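Local coordinates for protein 1H-3-hydroxy-4-oxoquinoline 2,4-dioxygenase (Pseudomonas putida, PDB 3IBT) that catalyses the cofactor-independent oxidative ring cleavage of 3-hydroxy-1H-quinolin-4-one by dioxygen, yielding N-formylanthranilate and carbon monoxide, at residues A[207-212]-A[235-240]; A[115-120]-A[256-261]; A[131-136]-A[147-152]; A[29-34]-A[175-180]. All coordinates share one frame; numbering follows the deposited sequence.

Contact 1: residues A[207-212]-A[235-240]; sequences EICHIY and HPRHIP
C209, H210, I211 and Y212 pair in parallel with H235, P236, R237 and H238, the strand axes approaching to 4.5 Å with directions 17° apart. H210 anchors the pairing: its N donates to H235 O at 3.0 Å, and its O accepts from R237 N at 2.7 Å. Farther along, Y212 N to R237 O and I239 N to Y212 O are weak bonds. H235 NE2 donates to E207 OE1 over 3.1 Å, nearly straight at 163°; the oxygen lies in the imidazole plane, while the donor stands above the carboxylate plane. On the face carrying C209 and I211, R237 NH1 is 3.6 Å from C209 SG, and I211 CG2 packs on I239 CG1 at 3.7 Å. On the other face, Y212 CG lies between its backbone N and carbonyl carbon (chi1 79°), and the end of the side chain comes back toward the second strand, where H238 CA lies over one ring face, 4.2 Å from the centroid, a CH-pi contact. An alanine at Y212 would probably open a gap beside P236 CB and leave H238 CA without its aromatic partner. This is the strand pairing of a beta-alpha-beta unit, linked through helix 218-230, at one border of the alpha/beta-hydrolase sheet.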
# COMPACT_ATOMS: atom_id res chain seq x y z
N GLU A 207 9.86 -0.41 -14.15
CA GLU A 207 8.70 -1.18 -14.54
C GLU A 207 7.79 -1.23 -13.29
O GLU A 207 8.23 -1.60 -12.18
CB GLU A 207 9.10 -2.55 -15.07
CG GLU A 207 10.17 -2.46 -16.18
CD GLU A 207 9.65 -1.92 -17.54
OE1 GLU A 207 9.05 -2.72 -18.28
OE2 GLU A 207 9.86 -0.73 -17.89
N ILE A 208 6.55 -0.76 -13.48
CA ILE A 208 5.55 -0.69 -12.40
C ILE A 208 4.39 -1.62 -12.74
O ILE A 208 3.83 -1.55 -13.85
CB ILE A 208 5.01 0.74 -12.20
CG1 ILE A 208 6.19 1.73 -12.18
CG2 ILE A 208 4.18 0.83 -10.91
CD1 ILE A 208 5.80 3.18 -12.00
N CYS A 209 4.03 -2.49 -11.80
CA CYS A 209 2.94 -3.42 -12.01
C CYS A 209 1.87 -3.10 -11.01
O CYS A 209 2.14 -3.11 -9.80
CB CYS A 209 3.43 -4.84 -11.81
SG CYS A 209 2.16 -6.12 -11.84
N HIS A 210 0.67 -2.78 -11.50
CA HIS A 210 -0.51 -2.52 -10.68
C HIS A 210 -1.45 -3.72 -10.64
O HIS A 210 -2.11 -4.03 -11.66
CB HIS A 210 -1.30 -1.31 -11.21
CG HIS A 210 -2.40 -0.87 -10.29
ND1 HIS A 210 -3.61 -0.41 -10.74
CD2 HIS A 210 -2.47 -0.83 -8.93
CE1 HIS A 210 -4.38 -0.09 -9.71
NE2 HIS A 210 -3.71 -0.34 -8.59
N ILE A 211 -1.50 -4.37 -9.48
CA ILE A 211 -2.47 -5.45 -9.19
C ILE A 211 -3.70 -4.86 -8.52
O ILE A 211 -3.58 -4.00 -7.67
CB ILE A 211 -1.85 -6.50 -8.25
CG1 ILE A 211 -0.63 -7.17 -8.91
CG2 ILE A 211 -2.84 -7.58 -7.93
CD1 ILE A 211 0.32 -7.84 -7.91
N TYR A 212 -4.89 -5.27 -8.87
CA TYR A 212 -6.06 -4.54 -8.40
C TYR A 212 -7.35 -5.23 -8.81
O TYR A 212 -7.44 -5.83 -9.93
CB TYR A 212 -6.05 -3.15 -9.00
CG TYR A 212 -6.53 -3.15 -10.42
CD1 TYR A 212 -7.86 -2.90 -10.72
CD2 TYR A 212 -5.67 -3.45 -11.47
CE1 TYR A 212 -8.32 -2.93 -12.05
CE2 TYR A 212 -6.13 -3.46 -12.80
CZ TYR A 212 -7.46 -3.21 -13.08
OH TYR A 212 -7.95 -3.24 -14.36
N HIS A 235 2.09 -1.89 -16.27
CA HIS A 235 1.70 -3.29 -16.35
C HIS A 235 0.56 -3.52 -15.36
O HIS A 235 0.77 -3.97 -14.21
CB HIS A 235 2.89 -4.17 -15.95
CG HIS A 235 4.12 -3.95 -16.77
ND1 HIS A 235 4.23 -4.34 -18.08
CD2 HIS A 235 5.31 -3.38 -16.45
CE1 HIS A 235 5.42 -4.02 -18.55
NE2 HIS A 235 6.09 -3.43 -17.58
N PRO A 236 -0.67 -3.23 -15.80
CA PRO A 236 -1.82 -3.52 -14.95
C PRO A 236 -2.05 -5.05 -14.90
O PRO A 236 -1.73 -5.76 -15.86
CB PRO A 236 -2.95 -2.82 -15.66
CG PRO A 236 -2.49 -2.60 -17.05
CD PRO A 236 -1.04 -2.70 -17.13
N ARG A 237 -2.53 -5.57 -13.78
CA ARG A 237 -3.00 -6.95 -13.69
C ARG A 237 -4.27 -6.90 -12.84
O ARG A 237 -4.19 -6.61 -11.66
CB ARG A 237 -1.96 -7.83 -12.98
CG ARG A 237 -1.24 -8.84 -13.82
CD ARG A 237 0.20 -9.04 -13.32
NE ARG A 237 1.11 -9.29 -14.45
CZ ARG A 237 1.58 -8.34 -15.29
NH1 ARG A 237 1.27 -7.05 -15.15
NH2 ARG A 237 2.35 -8.67 -16.32
N HIS A 238 -5.44 -7.09 -13.47
CA HIS A 238 -6.75 -7.23 -12.79
C HIS A 238 -6.98 -8.61 -12.20
O HIS A 238 -7.10 -9.59 -12.96
CB HIS A 238 -7.85 -7.00 -13.83
CG HIS A 238 -9.25 -7.05 -13.29
ND1 HIS A 238 -10.20 -7.94 -13.74
CD2 HIS A 238 -9.90 -6.26 -12.39
CE1 HIS A 238 -11.34 -7.74 -13.12
NE2 HIS A 238 -11.19 -6.73 -12.28
N ILE A 239 -7.05 -8.73 -10.87
CA ILE A 239 -7.63 -9.95 -10.28
C ILE A 239 -9.15 -9.74 -10.19
O ILE A 239 -9.58 -8.71 -9.70
CB ILE A 239 -7.08 -10.23 -8.88
CG1 ILE A 239 -5.60 -9.85 -8.76
CG2 ILE A 239 -7.25 -11.68 -8.51
CD1 ILE A 239 -4.63 -10.60 -9.67
N PRO A 240 -9.98 -10.65 -10.74
CA PRO A 240 -11.42 -10.43 -10.61
C PRO A 240 -12.00 -10.73 -9.20
O PRO A 240 -12.66 -11.72 -8.98
CB PRO A 240 -12.04 -11.35 -11.67
CG PRO A 240 -10.96 -12.16 -12.19
CD PRO A 240 -9.67 -11.84 -11.53

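Contact 2: residues A[115-120]-A[256-261]; sequences KTIIID and QAIREF. Unlike the reference sequence in segment 115-120: I118 (reference Val).
F261 is gripped by K115 at both its ring and its carbonyl, and I117 packs beside the same ring; these three bury the most surface in the contact. CB of F261 points toward the strand, and CG lies anti to the backbone N. K115 runs over one ring face: CD sits 4.2 Å from the centroid as a CH-pi contact. Its NZ stands 4.9 Å from that centroid and only 5° off the ring normal, the geometry of a cation-pi interaction. The same NZ donates to F261 O over 2.9 Å, nearly along the C=O axis (175°). Because this carbonyl belongs to the last turn of helix 251-261, the ammonium would probably also be favoured by the partial negative charge of the helix end. I117 adds apolar contacts: CG1 meets F261 CD1 at 3.8 Å, and CD1 reaches I258 CG1 at 3.9 Å, so one isoleucine bridges consecutive turns of the helix. T116 O approaches F261 CE1 obliquely at 3.6 Å. The helix runs nearly antiparallel to the strand (163°), with axes 9.9 Å apart at closest. Strand 115-119 lies between strands 89-94 and 207-212, and F261 also packs on E207 and C209, so the C-terminal helix spans two neighbouring strands. On the sheet's other side T116 and I118 meet helix 97-107.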
# COMPACT_ATOMS: atom_id res chain seq x y z
N LYS A 115 12.16 -1.96 -10.51
CA LYS A 115 10.81 -2.54 -10.51
C LYS A 115 10.11 -2.38 -9.18
O LYS A 115 10.72 -2.46 -8.11
CB LYS A 115 10.85 -4.01 -10.77
CG LYS A 115 11.20 -4.38 -12.14
CD LYS A 115 10.74 -5.80 -12.44
CE LYS A 115 11.70 -6.53 -13.35
NZ LYS A 115 11.06 -7.79 -13.85
N THR A 116 8.80 -2.24 -9.25
CA THR A 116 8.03 -2.07 -8.02
C THR A 116 6.57 -2.51 -8.25
O THR A 116 6.12 -2.60 -9.39
CB THR A 116 8.15 -0.61 -7.57
OG1 THR A 116 7.63 -0.45 -6.25
CG2 THR A 116 7.44 0.32 -8.54
N ILE A 117 5.84 -2.84 -7.19
CA ILE A 117 4.46 -3.26 -7.39
C ILE A 117 3.60 -2.49 -6.46
O ILE A 117 3.95 -2.21 -5.34
CB ILE A 117 4.27 -4.72 -7.02
CG1 ILE A 117 5.11 -5.60 -7.95
CG2 ILE A 117 2.76 -5.09 -7.01
CD1 ILE A 117 4.96 -7.00 -7.75
N ILE A 118 2.44 -2.18 -6.95
CA ILE A 118 1.43 -1.48 -6.20
C ILE A 118 0.13 -2.25 -6.33
O ILE A 118 -0.11 -2.90 -7.34
CB ILE A 118 1.26 -0.08 -6.75
CG1 ILE A 118 1.22 -0.14 -8.29
CG2 ILE A 118 2.42 0.80 -6.28
CD1 ILE A 118 1.28 1.19 -8.92
N ILE A 119 -0.70 -2.20 -5.31
CA ILE A 119 -1.89 -3.02 -5.28
C ILE A 119 -3.08 -2.12 -4.96
O ILE A 119 -3.10 -1.45 -3.93
CB ILE A 119 -1.77 -4.15 -4.25
CG1 ILE A 119 -0.59 -5.05 -4.61
CG2 ILE A 119 -3.04 -4.94 -4.17
CD1 ILE A 119 -0.35 -6.16 -3.66
N ASP A 120 -4.07 -2.09 -5.84
CA ASP A 120 -5.31 -1.45 -5.51
C ASP A 120 -5.16 -0.03 -5.04
O ASP A 120 -5.71 0.37 -4.01
CB ASP A 120 -6.15 -2.26 -4.52
CG ASP A 120 -7.60 -2.37 -5.02
OD1 ASP A 120 -7.98 -3.50 -5.41
OD2 ASP A 120 -8.33 -1.33 -5.11
N GLN A 256 1.16 -15.15 -7.32
CA GLN A 256 1.69 -15.65 -8.56
C GLN A 256 2.14 -14.46 -9.40
O GLN A 256 3.13 -14.55 -10.14
CB GLN A 256 0.66 -16.50 -9.28
CG GLN A 256 1.24 -17.16 -10.51
CD GLN A 256 2.39 -18.09 -10.16
OE1 GLN A 256 2.51 -18.59 -9.01
NE2 GLN A 256 3.25 -18.33 -11.14
N ALA A 257 1.43 -13.34 -9.26
CA ALA A 257 1.70 -12.12 -10.01
C ALA A 257 2.98 -11.47 -9.53
O ALA A 257 3.78 -10.99 -10.36
CB ALA A 257 0.55 -11.16 -9.86
N ILE A 258 3.16 -11.45 -8.20
CA ILE A 258 4.38 -10.92 -7.57
C ILE A 258 5.53 -11.79 -8.03
O ILE A 258 6.51 -11.30 -8.57
CB ILE A 258 4.28 -10.88 -6.04
CG1 ILE A 258 3.26 -9.83 -5.60
CG2 ILE A 258 5.64 -10.57 -5.42
CD1 ILE A 258 2.92 -9.90 -4.15
N ARG A 259 5.37 -13.09 -7.89
CA ARG A 259 6.37 -14.02 -8.36
C ARG A 259 6.76 -13.76 -9.77
O ARG A 259 7.93 -13.73 -10.07
CB ARG A 259 5.88 -15.44 -8.26
CG ARG A 259 6.66 -16.30 -7.31
CD ARG A 259 6.26 -17.76 -7.52
NE ARG A 259 4.89 -18.08 -7.06
CZ ARG A 259 4.52 -18.26 -5.78
NH1 ARG A 259 5.39 -18.11 -4.78
NH2 ARG A 259 3.25 -18.58 -5.51
N GLU A 260 5.78 -13.57 -10.66
CA GLU A 260 6.11 -13.49 -12.08
C GLU A 260 6.64 -12.14 -12.48
O GLU A 260 7.50 -12.04 -13.33
CB GLU A 260 4.94 -13.87 -12.96
CG GLU A 260 4.77 -15.36 -13.11
CD GLU A 260 3.36 -15.73 -13.59
OE1 GLU A 260 2.73 -14.83 -14.24
OE2 GLU A 260 2.88 -16.88 -13.33
N PHE A 261 6.13 -11.08 -11.88
CA PHE A 261 6.65 -9.80 -12.22
C PHE A 261 8.06 -9.63 -11.68
O PHE A 261 8.92 -9.01 -12.31
CB PHE A 261 5.80 -8.72 -11.68
CG PHE A 261 6.21 -7.39 -12.14
CD1 PHE A 261 6.72 -6.46 -11.26
CD2 PHE A 261 6.11 -7.06 -13.50
CE1 PHE A 261 7.11 -5.19 -11.72
CE2 PHE A 261 6.49 -5.80 -13.98
CZ PHE A 261 6.99 -4.87 -13.09

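Contact 3: residues A[131-136]-A[147-152]; sequences QQLAEG and QSFFDE
Q132 packing on F149 is the heart of a helix-to-helix contact in the cap of this alpha/beta-hydrolase fold, the run of helices inserted between strands 115-119 and 207-212. The two segments, on helices 127-135 and 142-154, run at 137° to each other, and their axes come no nearer than 10.1 Å. Q132 is buried, and its chain is extended beyond CG (chi2 -176°), which carries the amide across to the second helix. There the amide is stacked over one face of the F149 ring with the planes 23° apart. Nearer the glutamine backbone, Q132 CB touches the ring at CE1 and CZ, each at 3.5 Å. L133 adds an apolar contact from a different direction: its CD2 stands at the ring edge, close to the plane, 4.1 Å from F149 CZ. The far end of the amide is flanked by polar groups, with S148 OG 3.5 Å from Q132 CD and E152 OE1 4.0 Å from the same carbon. F149 also meets W178 and the ring of W153, a probable substrate-binding residue, so this packing probably backs onto the substrate pocket. An alanine at F149 would probably leave the Q132 amide without the flat surface it stacks on and open a gap between L133 and W178. At the outer rim, a water donates to E135 OE1 at 2.5 Å and makes a weak bond of 3.4 Å to S148 OG.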
# COMPACT_ATOMS: atom_id res chain seq x y z
N GLN A 131 -15.26 13.27 -1.46
CA GLN A 131 -16.18 13.43 -0.36
C GLN A 131 -15.77 12.62 0.85
O GLN A 131 -15.71 13.12 1.96
CB GLN A 131 -17.60 13.06 -0.76
CG GLN A 131 -18.65 13.61 0.21
CD GLN A 131 -20.05 13.54 -0.34
OE1 GLN A 131 -20.39 12.58 -1.06
NE2 GLN A 131 -20.87 14.55 -0.03
N GLN A 132 -15.47 11.35 0.62
CA GLN A 132 -15.17 10.42 1.69
C GLN A 132 -13.89 10.82 2.40
O GLN A 132 -13.71 10.55 3.59
CB GLN A 132 -15.03 9.00 1.17
CG GLN A 132 -16.11 8.54 0.21
CD GLN A 132 -15.92 7.08 -0.17
OE1 GLN A 132 -15.41 6.77 -1.25
NE2 GLN A 132 -16.26 6.18 0.75
N LEU A 133 -13.00 11.47 1.65
CA LEU A 133 -11.83 12.04 2.27
C LEU A 133 -12.21 13.20 3.20
O LEU A 133 -11.56 13.44 4.25
CB LEU A 133 -10.82 12.46 1.23
CG LEU A 133 -10.24 11.26 0.48
CD1 LEU A 133 -9.32 11.79 -0.57
CD2 LEU A 133 -9.50 10.28 1.39
N ALA A 134 -13.28 13.91 2.87
CA ALA A 134 -13.75 14.97 3.76
C ALA A 134 -14.53 14.37 4.93
O ALA A 134 -14.22 14.66 6.08
CB ALA A 134 -14.56 15.98 3.00
N GLU A 135 -15.52 13.52 4.65
CA GLU A 135 -16.25 12.83 5.73
C GLU A 135 -15.24 12.31 6.73
O GLU A 135 -15.30 12.61 7.92
CB GLU A 135 -17.08 11.68 5.17
CG GLU A 135 -18.53 12.03 4.87
CD GLU A 135 -19.04 11.41 3.56
OE1 GLU A 135 -18.60 10.28 3.20
OE2 GLU A 135 -19.87 12.05 2.87
N GLY A 136 -14.28 11.57 6.19
CA GLY A 136 -13.14 11.09 6.94
C GLY A 136 -12.47 11.97 7.99
O GLY A 136 -11.95 11.43 8.97
N GLN A 147 -16.72 4.48 7.76
CA GLN A 147 -17.64 3.40 7.45
C GLN A 147 -17.99 3.45 5.98
O GLN A 147 -18.18 2.42 5.36
CB GLN A 147 -18.91 3.51 8.27
CG GLN A 147 -19.77 2.28 8.21
CD GLN A 147 -19.09 1.12 8.87
OE1 GLN A 147 -18.78 1.18 10.04
NE2 GLN A 147 -18.84 0.06 8.11
N SER A 148 -18.05 4.66 5.44
CA SER A 148 -18.39 4.84 4.05
C SER A 148 -17.52 4.01 3.10
O SER A 148 -18.04 3.27 2.27
CB SER A 148 -18.28 6.30 3.69
OG SER A 148 -18.38 6.38 2.28
N PHE A 149 -16.20 4.17 3.24
CA PHE A 149 -15.19 3.34 2.58
C PHE A 149 -15.44 1.84 2.78
O PHE A 149 -15.49 1.08 1.80
CB PHE A 149 -13.78 3.69 3.07
CG PHE A 149 -13.16 4.88 2.38
CD1 PHE A 149 -12.91 6.06 3.10
CD2 PHE A 149 -12.84 4.84 1.03
CE1 PHE A 149 -12.36 7.16 2.48
CE2 PHE A 149 -12.29 5.95 0.39
CZ PHE A 149 -12.04 7.10 1.10
N PHE A 150 -15.60 1.41 4.03
CA PHE A 150 -15.81 -0.01 4.31
C PHE A 150 -16.91 -0.60 3.47
O PHE A 150 -16.70 -1.60 2.80
CB PHE A 150 -16.17 -0.25 5.77
CG PHE A 150 -15.04 -0.00 6.75
CD1 PHE A 150 -13.74 0.25 6.33
CD2 PHE A 150 -15.29 -0.07 8.12
CE1 PHE A 150 -12.71 0.45 7.27
CE2 PHE A 150 -14.27 0.12 9.05
CZ PHE A 150 -12.98 0.38 8.62
N ASP A 151 -18.09 0.03 3.49
CA ASP A 151 -19.24 -0.48 2.75
C ASP A 151 -18.82 -0.69 1.29
O ASP A 151 -19.17 -1.69 0.65
CB ASP A 151 -20.42 0.51 2.83
CG ASP A 151 -21.09 0.54 4.23
OD1 ASP A 151 -21.85 -0.40 4.56
OD2 ASP A 151 -20.88 1.52 5.00
N GLU A 152 -18.01 0.25 0.80
CA GLU A 152 -17.52 0.22 -0.56
C GLU A 152 -16.45 -0.85 -0.73
O GLU A 152 -16.66 -1.85 -1.42
CB GLU A 152 -16.96 1.59 -0.95
CG GLU A 152 -16.35 1.59 -2.35
CD GLU A 152 -15.83 2.98 -2.76
OE1 GLU A 152 -16.61 3.97 -2.64
OE2 GLU A 152 -14.65 3.07 -3.19
O HOH W 1 -20.04 9.20 1.49

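Contact 4: residues A[29-34]-A[175-180]; sequences GWCQDH and GEMWQR
W30 and W178 are the flat groups here; the first is met at its edge, the second obliquely. At the edge of the W30 indole, near its plane, sits the selenium of selenomethionine M177: SE is 4.3 Å from W30 CZ3 and 5.5 Å from the centroid of the six-membered ring, 90° off its normal, a Met-aromatic contact at the rim. R180 comes to the same corner obliquely, its CG 3.8 Å from W30 CZ3. The arginine chain crosses the indole at about a right angle, and its guanidinium plane is turned 82° from the ring; that group finds a cation-pi partner in F68. Around the W178 indole the visitor is C31, whose SG lies 3.8 Å from CE3 in an oblique sulfur-aromatic contact. The loop delivering W30 and C31 is a type II beta turn from G29 to Q32, following strand 23-27. In hydrolases of this fold the loop at this place helps form the oxyanion hole, and here W30, C31 and Q32 probably bind the substrate. C31 occupies the third position of the turn with a positive phi of 60°; its CB points toward helix 175-192, and SG, anti to its own carbonyl carbon, meets the first turn there. It also touches M177 CG at 3.8 Å, so the sulfur rests between two consecutive helix residues. C31 N donates to H58 NE2, and W178 packs against F149 on the cap helix 142-154.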
# COMPACT_ATOMS: atom_id res chain seq x y z
N GLY A 29 -1.50 -0.01 3.52
CA GLY A 29 -2.05 1.33 3.48
C GLY A 29 -2.08 1.92 4.87
O GLY A 29 -1.56 1.30 5.82
N TRP A 30 -2.66 3.12 4.98
CA TRP A 30 -2.86 3.80 6.28
C TRP A 30 -3.86 3.01 7.07
O TRP A 30 -4.76 2.41 6.47
CB TRP A 30 -3.42 5.21 6.08
CG TRP A 30 -2.45 6.16 5.49
CD1 TRP A 30 -2.18 6.36 4.15
CD2 TRP A 30 -1.58 7.06 6.21
NE1 TRP A 30 -1.21 7.32 4.00
CE2 TRP A 30 -0.82 7.77 5.24
CE3 TRP A 30 -1.38 7.34 7.58
CZ2 TRP A 30 0.12 8.75 5.60
CZ3 TRP A 30 -0.43 8.30 7.94
CH2 TRP A 30 0.31 8.99 6.95
N CYS A 31 -3.71 2.98 8.38
CA CYS A 31 -4.67 2.28 9.21
C CYS A 31 -4.77 0.79 8.89
O CYS A 31 -5.85 0.19 9.03
CB CYS A 31 -6.03 2.90 9.03
SG CYS A 31 -6.07 4.49 9.83
N GLN A 32 -3.64 0.23 8.45
CA GLN A 32 -3.50 -1.21 8.21
C GLN A 32 -2.23 -1.78 8.83
O GLN A 32 -1.32 -1.05 9.30
CB GLN A 32 -3.48 -1.55 6.73
CG GLN A 32 -4.78 -1.84 6.15
CD GLN A 32 -4.76 -1.53 4.67
OE1 GLN A 32 -3.90 -0.77 4.21
NE2 GLN A 32 -5.68 -2.13 3.89
N ASP A 33 -2.17 -3.10 8.77
CA ASP A 33 -1.12 -3.79 9.40
C ASP A 33 -0.34 -4.78 8.55
O ASP A 33 -0.67 -4.99 7.39
CB ASP A 33 -1.66 -4.50 10.61
CG ASP A 33 -0.64 -4.56 11.62
OD1 ASP A 33 0.35 -3.84 11.36
OD2 ASP A 33 -0.78 -5.29 12.64
N HIS A 34 0.70 -5.39 9.13
CA HIS A 34 1.36 -6.52 8.51
C HIS A 34 0.34 -7.68 8.38
O HIS A 34 0.48 -8.56 7.51
CB HIS A 34 2.59 -6.92 9.32
CG HIS A 34 2.27 -7.58 10.63
ND1 HIS A 34 1.41 -7.03 11.55
CD2 HIS A 34 2.69 -8.75 11.17
CE1 HIS A 34 1.31 -7.82 12.61
NE2 HIS A 34 2.08 -8.88 12.39
N GLY A 175 -9.09 7.28 15.86
CA GLY A 175 -9.66 8.35 15.03
C GLY A 175 -8.63 9.36 14.53
O GLY A 175 -8.69 9.79 13.38
N GLU A 176 -7.68 9.71 15.41
CA GLU A 176 -6.56 10.58 15.03
C GLU A 176 -5.65 9.98 13.91
O GLU A 176 -4.95 10.70 13.17
CB GLU A 176 -5.76 10.97 16.27
CG GLU A 176 -6.51 11.97 17.17
CD GLU A 176 -5.46 12.72 18.11
OE1 GLU A 176 -4.19 12.33 18.16
OE2 GLU A 176 -5.99 13.63 18.91
N MSE A 177 -5.66 8.67 13.76
CA MSE A 177 -4.95 8.12 12.64
C MSE A 177 -5.87 8.11 11.41
O MSE A 177 -5.46 8.50 10.32
CB MSE A 177 -4.42 6.75 12.97
CG MSE A 177 -3.41 6.23 11.94
SE MSE A 177 -1.71 7.22 11.89
CE MSE A 177 -1.08 6.74 13.75
N TRP A 178 -7.12 7.69 11.58
CA TRP A 178 -8.04 7.68 10.46
C TRP A 178 -8.01 9.05 9.73
O TRP A 178 -8.11 9.16 8.48
CB TRP A 178 -9.47 7.30 10.89
CG TRP A 178 -10.34 7.20 9.67
CD1 TRP A 178 -11.28 8.10 9.27
CD2 TRP A 178 -10.28 6.20 8.64
NE1 TRP A 178 -11.83 7.70 8.08
CE2 TRP A 178 -11.23 6.54 7.67
CE3 TRP A 178 -9.53 5.04 8.46
CZ2 TRP A 178 -11.45 5.77 6.51
CZ3 TRP A 178 -9.73 4.27 7.31
CH2 TRP A 178 -10.69 4.64 6.36
N GLN A 179 -7.86 10.09 10.54
CA GLN A 179 -7.93 11.46 10.07
C GLN A 179 -6.64 11.85 9.41
O GLN A 179 -6.66 12.36 8.30
CB GLN A 179 -8.25 12.39 11.23
CG GLN A 179 -9.69 12.25 11.71
CD GLN A 179 -9.93 12.95 13.04
OE1 GLN A 179 -9.10 13.73 13.52
NE2 GLN A 179 -11.09 12.68 13.64
N ARG A 180 -5.51 11.62 10.08
CA ARG A 180 -4.22 11.91 9.45
C ARG A 180 -4.20 11.31 8.03
O ARG A 180 -3.76 11.95 7.07
CB ARG A 180 -3.03 11.42 10.30
CG ARG A 180 -1.69 11.55 9.55
CD ARG A 180 -0.54 12.16 10.34
NE ARG A 180 -0.11 11.27 11.42
CZ ARG A 180 -0.52 11.37 12.68
NH1 ARG A 180 -0.09 10.50 13.58
NH2 ARG A 180 -1.36 12.34 13.04

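Contacts 1 and 2 belong to one sheet: strands 115-119 and 207-212 are neighbours, joined by probable hydrogen bonds such as I211 N to I118 O at 3.0 Å. Contacts 3 and 4 lie about 13 Å apart between centres and meet through F149 and W178, linking the cap helices to the probable substrate-binding loop. Contacts 2 and 4 are buried, whereas 1 and 3 are partly open. Chemistry follows place: backbone bonds dominate at the sheet border, a lysine clamps a helix end in contact 2, amide stacking serves in contact 3, and sulfur and selenium meet indole rings in contact 4. Contacts 2 and 4 lie on opposite sides of the chain's centre.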